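Local coordinates for protein heat-inducible transcription repressor hrcA homolog (Thermotoga maritima, PDB 1STZ) that probably represses class I heat-shock genes, the grpE-dnaK-dnaJ and groELS operons, as a DNA-binding regulator that prevents their heat-shock induction, at residues G83-Y88 with I271-G276; R129-Y134 with D315-V320; A288-K293 with V304-S309. One frame throughout, in Å; residues are numbered along the deposited sequence.

Contact 1. Residues G83-Y88 with I271-G276; sequences GLRFYY and ITVRIG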
loop_
_atom_site.group_PDB
_atom_site.type_symbol
_atom_site.label_atom_id
_atom_site.label_comp_id
_atom_site.label_asym_id
_atom_site.label_seq_id
_atom_site.Cartn_x
_atom_site.Cartn_y
_atom_site.Cartn_z
ATOM N N GLY A 83 5.477 -9.088 34.462
ATOM C CA GLY A 83 5.540 -7.683 34.108
ATOM C C GLY A 83 5.137 -7.398 32.687
ATOM O O GLY A 83 4.512 -6.383 32.410
ATOM N N LEU A 84 5.491 -8.285 31.772
ATOM C CA LEU A 84 5.035 -8.149 30.392
ATOM C C LEU A 84 3.517 -8.277 30.289
ATOM O O LEU A 84 2.901 -7.536 29.551
ATOM C CB LEU A 84 5.724 -9.153 29.474
ATOM C CG LEU A 84 7.222 -8.933 29.354
ATOM C CD1 LEU A 84 7.859 -10.135 28.627
ATOM C CD2 LEU A 84 7.527 -7.639 28.633
ATOM N N ARG A 85 2.931 -9.216 31.028
ATOM C CA ARG A 85 1.481 -9.409 31.063
ATOM C C ARG A 85 0.811 -8.179 31.636
ATOM O O ARG A 85 -0.183 -7.728 31.108
ATOM C CB ARG A 85 1.118 -10.652 31.872
ATOM C CG ARG A 85 -0.360 -10.845 32.264
ATOM C CD ARG A 85 -1.385 -10.854 31.143
ATOM N NE ARG A 85 -1.193 -11.955 30.208
ATOM C CZ ARG A 85 -1.966 -12.197 29.163
ATOM N NH1 ARG A 85 -3.026 -11.442 28.891
ATOM N NH2 ARG A 85 -1.696 -13.226 28.391
ATOM N N PHE A 86 1.371 -7.622 32.705
ATOM C CA PHE A 86 0.807 -6.414 33.308
ATOM C C PHE A 86 0.782 -5.300 32.272
ATOM O O PHE A 86 -0.218 -4.633 32.118
ATOM C CB PHE A 86 1.622 -5.978 34.529
ATOM C CG PHE A 86 1.212 -4.635 35.079
ATOM C CD1 PHE A 86 0.205 -4.543 36.021
ATOM C CD2 PHE A 86 1.816 -3.467 34.622
ATOM C CE1 PHE A 86 -0.184 -3.299 36.524
ATOM C CE2 PHE A 86 1.446 -2.231 35.126
ATOM C CZ PHE A 86 0.444 -2.146 36.073
ATOM N N TYR A 87 1.888 -5.131 31.543
ATOM C CA TYR A 87 1.996 -4.082 30.523
ATOM C C TYR A 87 0.926 -4.259 29.455
ATOM O O TYR A 87 0.195 -3.327 29.162
ATOM C CB TYR A 87 3.381 -4.086 29.885
ATOM C CG TYR A 87 3.536 -3.168 28.697
ATOM C CD1 TYR A 87 3.780 -1.809 28.866
ATOM C CD2 TYR A 87 3.457 -3.664 27.397
ATOM C CE1 TYR A 87 3.924 -0.955 27.758
ATOM C CE2 TYR A 87 3.607 -2.831 26.291
ATOM C CZ TYR A 87 3.843 -1.479 26.474
ATOM O OH TYR A 87 3.988 -0.655 25.368
ATOM N N TYR A 88 0.818 -5.464 28.903
ATOM C CA TYR A 88 -0.204 -5.774 27.892
ATOM C C TYR A 88 -1.634 -5.446 28.356
ATOM O O TYR A 88 -2.407 -4.858 27.596
ATOM C CB TYR A 88 -0.129 -7.251 27.486
ATOM C CG TYR A 88 -1.198 -7.707 26.521
ATOM C CD1 TYR A 88 -1.138 -7.376 25.178
ATOM C CD2 TYR A 88 -2.266 -8.474 26.952
ATOM C CE1 TYR A 88 -2.143 -7.782 24.287
ATOM C CE2 TYR A 88 -3.250 -8.902 26.081
ATOM C CZ TYR A 88 -3.186 -8.555 24.747
ATOM O OH TYR A 88 -4.169 -8.976 23.883
ATOM N N ILE A 271 -9.508 -13.276 20.576
ATOM C CA ILE A 271 -8.100 -13.004 20.415
ATOM C C ILE A 271 -7.406 -12.962 21.785
ATOM O O ILE A 271 -7.878 -12.290 22.688
ATOM C CB ILE A 271 -7.916 -11.677 19.647
ATOM C CG1 ILE A 271 -8.516 -11.822 18.243
ATOM C CG2 ILE A 271 -6.446 -11.279 19.612
ATOM C CD1 ILE A 271 -8.570 -10.539 17.464
ATOM N N THR A 272 -6.319 -13.717 21.933
ATOM C CA THR A 272 -5.497 -13.698 23.148
ATOM C C THR A 272 -4.019 -13.643 22.811
ATOM O O THR A 272 -3.596 -13.901 21.666
ATOM C CB THR A 272 -5.733 -14.972 24.028
ATOM O OG1 THR A 272 -5.433 -16.149 23.270
ATOM C CG2 THR A 272 -7.205 -15.156 24.454
ATOM N N VAL A 273 -3.223 -13.325 23.823
ATOM C CA VAL A 273 -1.782 -13.491 23.746
ATOM C C VAL A 273 -1.310 -14.429 24.852
ATOM O O VAL A 273 -1.860 -14.432 25.935
ATOM C CB VAL A 273 -1.032 -12.116 23.810
ATOM C CG1 VAL A 273 -1.058 -11.521 25.233
ATOM C CG2 VAL A 273 0.379 -12.272 23.329
ATOM N N ARG A 274 -0.345 -15.271 24.540
ATOM C CA ARG A 274 0.341 -16.099 25.528
ATOM C C ARG A 274 1.805 -15.651 25.518
ATOM O O ARG A 274 2.455 -15.710 24.484
ATOM C CB ARG A 274 0.213 -17.580 25.195
ATOM C CG ARG A 274 -1.208 -18.084 25.469
ATOM C CD ARG A 274 -1.381 -19.556 25.202
ATOM N NE ARG A 274 -2.695 -20.043 25.575
ATOM C CZ ARG A 274 -3.091 -20.320 26.815
ATOM N NH1 ARG A 274 -2.278 -20.194 27.867
ATOM N NH2 ARG A 274 -4.329 -20.748 26.997
ATOM N N ILE A 275 2.275 -15.168 26.664
ATOM C CA ILE A 275 3.609 -14.604 26.820
ATOM C C ILE A 275 4.478 -15.572 27.607
ATOM O O ILE A 275 4.114 -15.999 28.700
ATOM C CB ILE A 275 3.513 -13.212 27.544
ATOM C CG1 ILE A 275 2.722 -12.224 26.697
ATOM C CG2 ILE A 275 4.889 -12.644 27.827
ATOM C CD1 ILE A 275 2.184 -11.031 27.451
ATOM N N GLY A 276 5.627 -15.919 27.041
ATOM C CA GLY A 276 6.627 -16.733 27.722
ATOM C C GLY A 276 6.111 -18.033 28.323
ATOM O O GLY A 276 5.670 -18.937 27.618
#

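Contact 2. Residues R129-Y134 with D315-V320; sequences RLTEGY and DRNHRV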
loop_
_atom_site.group_PDB
_atom_site.type_symbol
_atom_site.label_atom_id
_atom_site.label_comp_id
_atom_site.label_asym_id
_atom_site.label_seq_id
_atom_site.Cartn_x
_atom_site.Cartn_y
_atom_site.Cartn_z
ATOM N N ARG A 129 4.911 -8.664 8.158
ATOM C CA ARG A 129 5.688 -7.459 7.886
ATOM C C ARG A 129 5.503 -6.352 8.923
ATOM O O ARG A 129 6.481 -5.778 9.389
ATOM C CB ARG A 129 5.347 -6.915 6.517
ATOM C CG ARG A 129 6.157 -5.707 6.147
ATOM C CD ARG A 129 6.215 -5.461 4.668
ATOM N NE ARG A 129 4.884 -5.423 4.067
ATOM C CZ ARG A 129 4.609 -4.900 2.870
ATOM N NH1 ARG A 129 5.573 -4.346 2.131
ATOM N NH2 ARG A 129 3.360 -4.929 2.405
ATOM N N LEU A 130 4.264 -6.081 9.301
ATOM C CA LEU A 130 3.943 -4.962 10.183
ATOM C C LEU A 130 4.290 -5.219 11.653
ATOM O O LEU A 130 4.424 -4.287 12.419
ATOM C CB LEU A 130 2.458 -4.624 10.082
ATOM C CG LEU A 130 1.931 -4.172 8.731
ATOM C CD1 LEU A 130 0.498 -3.691 8.875
ATOM C CD2 LEU A 130 2.825 -3.095 8.112
ATOM N N THR A 131 4.397 -6.480 12.047
ATOM C CA THR A 131 4.723 -6.840 13.420
ATOM C C THR A 131 6.127 -7.424 13.594
ATOM O O THR A 131 6.496 -7.785 14.706
ATOM C CB THR A 131 3.740 -7.874 13.939
ATOM O OG1 THR A 131 3.855 -9.069 13.155
ATOM C CG2 THR A 131 2.312 -7.395 13.782
ATOM N N GLU A 132 6.876 -7.556 12.509
ATOM C CA GLU A 132 8.160 -8.246 12.516
ATOM C C GLU A 132 8.049 -9.596 13.207
ATOM O O GLU A 132 8.885 -9.946 14.053
ATOM C CB GLU A 132 9.235 -7.379 13.198
ATOM C CG GLU A 132 9.455 -6.015 12.545
ATOM C CD GLU A 132 10.197 -5.043 13.464
ATOM O OE1 GLU A 132 10.035 -5.130 14.711
ATOM O OE2 GLU A 132 10.932 -4.170 12.945
ATOM N N GLY A 133 7.006 -10.346 12.853
ATOM C CA GLY A 133 6.786 -11.674 13.401
ATOM C C GLY A 133 6.758 -12.795 12.381
ATOM O O GLY A 133 6.996 -12.598 11.174
ATOM N N TYR A 134 6.484 -13.984 12.888
ATOM C CA TYR A 134 6.297 -15.193 12.101
ATOM C C TYR A 134 4.832 -15.570 12.200
ATOM O O TYR A 134 4.332 -15.750 13.295
ATOM C CB TYR A 134 7.116 -16.335 12.699
ATOM C CG TYR A 134 7.058 -17.668 11.962
ATOM C CD1 TYR A 134 6.558 -18.806 12.574
ATOM C CD2 TYR A 134 7.549 -17.793 10.681
ATOM C CE1 TYR A 134 6.548 -20.046 11.912
ATOM C CE2 TYR A 134 7.534 -19.023 10.011
ATOM C CZ TYR A 134 7.023 -20.136 10.636
ATOM O OH TYR A 134 6.997 -21.346 9.983
ATOM N N ASP A 315 0.952 -3.473 21.751
ATOM C CA ASP A 315 -0.215 -2.692 21.323
ATOM C C ASP A 315 -0.281 -2.706 19.800
ATOM O O ASP A 315 -1.329 -2.911 19.224
ATOM C CB ASP A 315 -0.105 -1.251 21.835
ATOM C CG ASP A 315 -1.445 -0.525 21.917
ATOM O OD1 ASP A 315 -2.406 -0.850 21.193
ATOM O OD2 ASP A 315 -1.614 0.446 22.687
ATOM N N ARG A 316 0.852 -2.501 19.154
ATOM C CA ARG A 316 0.905 -2.558 17.691
ATOM C C ARG A 316 0.482 -3.949 17.215
ATOM O O ARG A 316 -0.359 -4.065 16.330
ATOM C CB ARG A 316 2.299 -2.172 17.181
ATOM C CG ARG A 316 2.514 -2.287 15.675
ATOM C CD ARG A 316 3.968 -2.521 15.257
ATOM N NE ARG A 316 4.548 -3.723 15.867
ATOM C CZ ARG A 316 5.846 -4.045 15.870
ATOM N NH1 ARG A 316 6.742 -3.262 15.298
ATOM N NH2 ARG A 316 6.256 -5.155 16.473
ATOM N N ASN A 317 1.016 -4.991 17.842
ATOM C CA ASN A 317 0.757 -6.361 17.400
ATOM C C ASN A 317 -0.713 -6.758 17.556
ATOM O O ASN A 317 -1.270 -7.441 16.693
ATOM C CB ASN A 317 1.635 -7.377 18.143
ATOM C CG ASN A 317 3.107 -7.216 17.846
ATOM O OD1 ASN A 317 3.510 -6.432 16.994
ATOM N ND2 ASN A 317 3.925 -7.952 18.573
ATOM N N HIS A 318 -1.312 -6.351 18.670
ATOM C CA HIS A 318 -2.725 -6.595 18.945
ATOM C C HIS A 318 -3.587 -5.910 17.910
ATOM O O HIS A 318 -4.505 -6.510 17.354
ATOM C CB HIS A 318 -3.149 -6.093 20.328
ATOM C CG HIS A 318 -4.592 -6.343 20.617
ATOM N ND1 HIS A 318 -5.551 -5.361 20.515
ATOM C CD2 HIS A 318 -5.248 -7.479 20.962
ATOM C CE1 HIS A 318 -6.736 -5.882 20.778
ATOM N NE2 HIS A 318 -6.582 -7.163 21.059
ATOM N N ARG A 319 -3.290 -4.648 17.652
ATOM C CA ARG A 319 -4.066 -3.858 16.710
ATOM C C ARG A 319 -4.029 -4.445 15.299
ATOM O O ARG A 319 -5.058 -4.545 14.650
ATOM C CB ARG A 319 -3.520 -2.448 16.699
ATOM C CG ARG A 319 -4.153 -1.491 15.721
ATOM C CD ARG A 319 -3.174 -0.427 15.258
ATOM N NE ARG A 319 -2.460 0.098 16.402
ATOM C CZ ARG A 319 -1.184 0.461 16.444
ATOM N NH1 ARG A 319 -0.394 0.424 15.383
ATOM N NH2 ARG A 319 -0.698 0.896 17.590
ATOM N N VAL A 320 -2.839 -4.787 14.832
ATOM C CA VAL A 320 -2.644 -5.298 13.496
ATOM C C VAL A 320 -3.294 -6.681 13.349
ATOM O O VAL A 320 -3.908 -6.956 12.331
ATOM C CB VAL A 320 -1.149 -5.375 13.131
ATOM C CG1 VAL A 320 -0.940 -6.101 11.834
ATOM C CG2 VAL A 320 -0.576 -4.004 13.013
#

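Contact 3. Residues A288-K293 with V304-S309; sequences AVFSGK and VYLFTS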
loop_
_atom_site.group_PDB
_atom_site.type_symbol
_atom_site.label_atom_id
_atom_site.label_comp_id
_atom_site.label_asym_id
_atom_site.label_seq_id
_atom_site.Cartn_x
_atom_site.Cartn_y
_atom_site.Cartn_z
ATOM N N ALA A 288 6.224 -14.605 22.454
ATOM C CA ALA A 288 4.813 -14.366 22.677
ATOM C C ALA A 288 4.059 -14.840 21.411
ATOM O O ALA A 288 4.578 -14.723 20.280
ATOM C CB ALA A 288 4.572 -12.908 22.908
ATOM N N VAL A 289 2.862 -15.385 21.597
ATOM C CA VAL A 289 1.983 -15.743 20.478
ATOM C C VAL A 289 0.628 -15.093 20.599
ATOM O O VAL A 289 -0.036 -15.265 21.600
ATOM C CB VAL A 289 1.598 -17.235 20.447
ATOM C CG1 VAL A 289 1.388 -17.702 18.999
ATOM C CG2 VAL A 289 2.511 -18.071 21.233
ATOM N N PHE A 290 0.206 -14.387 19.571
ATOM C CA PHE A 290 -1.188 -13.994 19.410
ATOM C C PHE A 290 -1.898 -15.072 18.621
ATOM O O PHE A 290 -1.380 -15.583 17.643
ATOM C CB PHE A 290 -1.322 -12.670 18.669
ATOM C CG PHE A 290 -1.078 -11.468 19.533
ATOM C CD1 PHE A 290 0.184 -11.008 19.738
ATOM C CD2 PHE A 290 -2.125 -10.821 20.157
ATOM C CE1 PHE A 290 0.419 -9.897 20.553
ATOM C CE2 PHE A 290 -1.892 -9.712 20.966
ATOM C CZ PHE A 290 -0.619 -9.252 21.144
ATOM N N SER A 291 -3.077 -15.433 19.059
ATOM C CA SER A 291 -3.863 -16.395 18.342
ATOM C C SER A 291 -5.324 -15.990 18.318
ATOM O O SER A 291 -5.801 -15.212 19.163
ATOM C CB SER A 291 -3.671 -17.780 18.945
ATOM O OG SER A 291 -4.207 -17.856 20.260
ATOM N N GLY A 292 -6.026 -16.515 17.327
ATOM C CA GLY A 292 -7.437 -16.240 17.116
ATOM C C GLY A 292 -7.926 -17.031 15.906
ATOM O O GLY A 292 -7.137 -17.661 15.211
ATOM N N LYS A 293 -9.220 -16.993 15.642
ATOM C CA LYS A 293 -9.783 -17.682 14.491
ATOM C C LYS A 293 -10.423 -16.698 13.539
ATOM O O LYS A 293 -10.875 -15.641 13.954
ATOM C CB LYS A 293 -10.821 -18.692 14.941
ATOM C CG LYS A 293 -10.321 -19.702 15.946
ATOM C CD LYS A 293 -11.304 -20.839 16.093
ATOM C CE LYS A 293 -10.939 -21.780 17.215
ATOM N NZ LYS A 293 -11.369 -21.234 18.518
ATOM N N VAL A 304 -5.279 -18.512 13.292
ATOM C CA VAL A 304 -4.135 -17.692 12.924
ATOM C C VAL A 304 -3.226 -17.525 14.138
ATOM O O VAL A 304 -3.705 -17.297 15.242
ATOM C CB VAL A 304 -4.584 -16.296 12.470
ATOM C CG1 VAL A 304 -3.400 -15.451 12.025
ATOM C CG2 VAL A 304 -5.611 -16.403 11.350
ATOM N N TYR A 305 -1.923 -17.622 13.914
ATOM C CA TYR A 305 -0.906 -17.491 14.952
ATOM C C TYR A 305 0.155 -16.488 14.527
ATOM O O TYR A 305 0.647 -16.551 13.409
ATOM C CB TYR A 305 -0.229 -18.829 15.211
ATOM C CG TYR A 305 -1.185 -19.923 15.591
ATOM C CD1 TYR A 305 -1.825 -20.669 14.623
ATOM C CD2 TYR A 305 -1.442 -20.216 16.924
ATOM C CE1 TYR A 305 -2.705 -21.684 14.969
ATOM C CE2 TYR A 305 -2.321 -21.214 17.276
ATOM C CZ TYR A 305 -2.948 -21.951 16.296
ATOM O OH TYR A 305 -3.808 -22.973 16.643
ATOM N N LEU A 306 0.476 -15.555 15.423
ATOM C CA LEU A 306 1.602 -14.634 15.280
ATOM C C LEU A 306 2.618 -14.890 16.409
ATOM O O LEU A 306 2.319 -14.686 17.591
ATOM C CB LEU A 306 1.085 -13.207 15.433
ATOM C CG LEU A 306 1.839 -11.989 14.899
ATOM C CD1 LEU A 306 1.821 -10.867 15.896
ATOM C CD2 LEU A 306 3.228 -12.247 14.376
ATOM N N PHE A 307 3.816 -15.281 16.044
ATOM C CA PHE A 307 4.893 -15.502 16.987
ATOM C C PHE A 307 5.901 -14.380 16.835
ATOM O O PHE A 307 6.330 -14.082 15.736
ATOM C CB PHE A 307 5.593 -16.833 16.716
ATOM C CG PHE A 307 4.735 -18.029 16.942
ATOM C CD1 PHE A 307 4.036 -18.602 15.894
ATOM C CD2 PHE A 307 4.667 -18.619 18.192
ATOM C CE1 PHE A 307 3.249 -19.745 16.102
ATOM C CE2 PHE A 307 3.889 -19.728 18.401
ATOM C CZ PHE A 307 3.170 -20.291 17.343
ATOM N N THR A 308 6.276 -13.763 17.950
ATOM C CA THR A 308 7.364 -12.796 17.981
ATOM C C THR A 308 8.198 -13.086 19.188
ATOM O O THR A 308 7.811 -13.875 20.035
ATOM C CB THR A 308 6.811 -11.346 18.116
ATOM O OG1 THR A 308 6.016 -11.231 19.306
ATOM C CG2 THR A 308 5.843 -10.993 16.979
ATOM N N SER A 309 9.331 -12.422 19.305
ATOM C CA SER A 309 9.927 -12.248 20.616
ATOM C C SER A 309 8.894 -11.653 21.588
ATOM O O SER A 309 8.035 -10.852 21.195
ATOM C CB SER A 309 11.123 -11.319 20.548
ATOM O OG SER A 309 11.613 -11.086 21.851
HETATM O O HOH W 1 3.288 -11.779 19.525
#

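Contact 1. Residues G83-Y88 with I271-G276
Y88 presents one face of its ring to the strand, and the methyl CG1 of V273 sits over the middle of it. CG1 is 3.6 Å from the ring centroid and only 14° off the ring normal, a well-centred CH-pi contact. The two side chains reach for each other tip to tip: Y88 throws its ring outward with CG anti to the backbone N (chi1 176°), while V273 holds CG1 in the crowded position between its own N and carbonyl carbon.

R85 slides past V273 in the opposite direction. Its chain bends at chi2 and chi3, so that V273 O sits at the edge of the R85 guanidinium, in its plane, 2.7 Å from R85 NH2; the bond is weak, its angle at the hydrogen only 130°. The main polar partner of R85 is E278, which forms a salt bridge with NH2; E89 forms another with NH1. The same E278 carboxylate oxygen accepts the N-H of I275.

Residues 83-88 of helix 81-94 run roughly antiparallel to strand 272-275, the axes 9.4 Å apart at closest. The strand is an edge strand, within this chain, of the antiparallel sheet in the GAF-like domain; the helix turns F86 and Y87 the other way, onto helix 17-33 of the N-terminal part, a winged-helix DNA-binding domain in the HrcA family, so the contact ties the two parts together. An alanine at Y88 would remove the ring under V273 CG1 and would probably loosen the packing on Y314 and H318 of helix 314-334.

I275 packs further along, with CD1 4.0 Å from R85 CA and over one face of the guanidinium. Its other branch, CG2, crosses L84 obliquely, 3.9 Å from L84 CB and 4.0 Å from L84 CD1.

Contact 2. Residues R129-Y134 with D315-V320
The final turn of helix 116-131 comes up against the early part of helix 314-334, closest at T131 and N317, whose CA atoms are 5.6 Å apart. E132 is the first residue to leave helical torsions, its positive phi of 49° sending the chain on toward the strand that starts at Y134.

R316 leans across this helix end. Its CG is anti to the backbone N and its chain bends at chi3, laying the guanidinium flat over the backbone of L130 and T131, with T131 CA beneath one face. L130 O is 3.4 Å from R316 CD, and T131 O lies 3.2 Å from R316 NH2 at an angle too poor for a hydrogen bond. The rotation of the group is fixed from its own helix: R316 NE and R316 NH2 both donate to N317 OD1, each at 3.1 Å, side-on and near the guanidinium plane, while N317 ND2 is held by T312. On the exposed side, E132 OE1 makes a long salt bridge to R316 NH1 at 3.8 Å, with carboxylate and guanidinium planes 79° apart.

T131 bonds its OG1 back to L127 O, turns CB against N317 OD1, 3.4 Å from T131 CB, and offers CG2 to V320 CG1. L130 CD1 meets that same V320 CG1 at 4.1 Å, beside L182 of the second subunit.

With no hydrogen bond crossing between the segments, any polar attraction across the contact is probably electrostatic: a cation pressed on the carbonyls of a helix C-terminus, which would probably stabilise both, with the long pair to E132 adding modestly.

Contact 3. Residues A288-K293 with V304-S309
V289 stands on the face of the sheet that also bears S291, Y305 and F307, and its side chain shows how the two strands fit. V289 CB lies 3.9 Å from L306 O and 4.0 Å from the ring atom F307 CE2. One bond further, CG1, also touching L306 O, hangs over the F307 ring, 3.5 Å from the centroid and 21° off the normal, displaced toward the rim so that F307 CE2 is only 3.3 Å from V289 CG1: a close CH-pi contact. That methyl also comes 4.3 Å from Y305 CB and lies at the edge of the Y305 ring. The other methyl, V289 CG2, reaches F307 CE2 at 3.6 Å. Valine and phenylalanine run side by side, pointing the same way; the valine chi1, -149°, lies away from a staggered value, which may reflect the close fit.

These strands, 287-296 and 299-309, form a beta hairpin in the middle of the antiparallel sheet of the GAF-like domain. V289 with F307 and S291 with Y305 are non-hydrogen-bonded pairs; A288 with T308, F290 with L306 and G292 with V304 are hydrogen-bonded ones, each closed by two N-H...O bonds. The tightest is V304 N to G292 O, 2.8 Å, nearly along the C=O axis.

On the opposite face, F290 and L306 lie alongside each other. Helices 116-131 and 314-334 pack on this side, L127 and T131 against L306 and N317 against F290. A water there donates to T308 OG1, and weakly to A288 O, while T308 OG1 itself donates to S309 O.

Backbone polarity is thus met inside a buried sheet: the hydrogen-bonded pairs satisfy each other, V289, S291, Y305 and F307 bond to the flanking strands, and both faces are left to largely apolar side chains.

All three contacts are mainly buried, but at different depths: contact 3 lies nearest the centre of the chain, contact 2 a little further out and contact 1 furthest, its centre about 16 Å from that of the chain. Contacts 1 and 3 share one sheet, since strand 272-275 pairs with 287-296 through R274 to V289 and T272 to S291. Contact 2 meets that sheet from the helical side, N317 touching F290, and Y134 continues it by bonding to F307. Y88 and H318 bring contacts 1 and 2 together. Backbone bonding dominates in contact 3, whereas the outer two each combine apolar packing with one arginine, R85 or R316, and contact 2 also borders the second subunit.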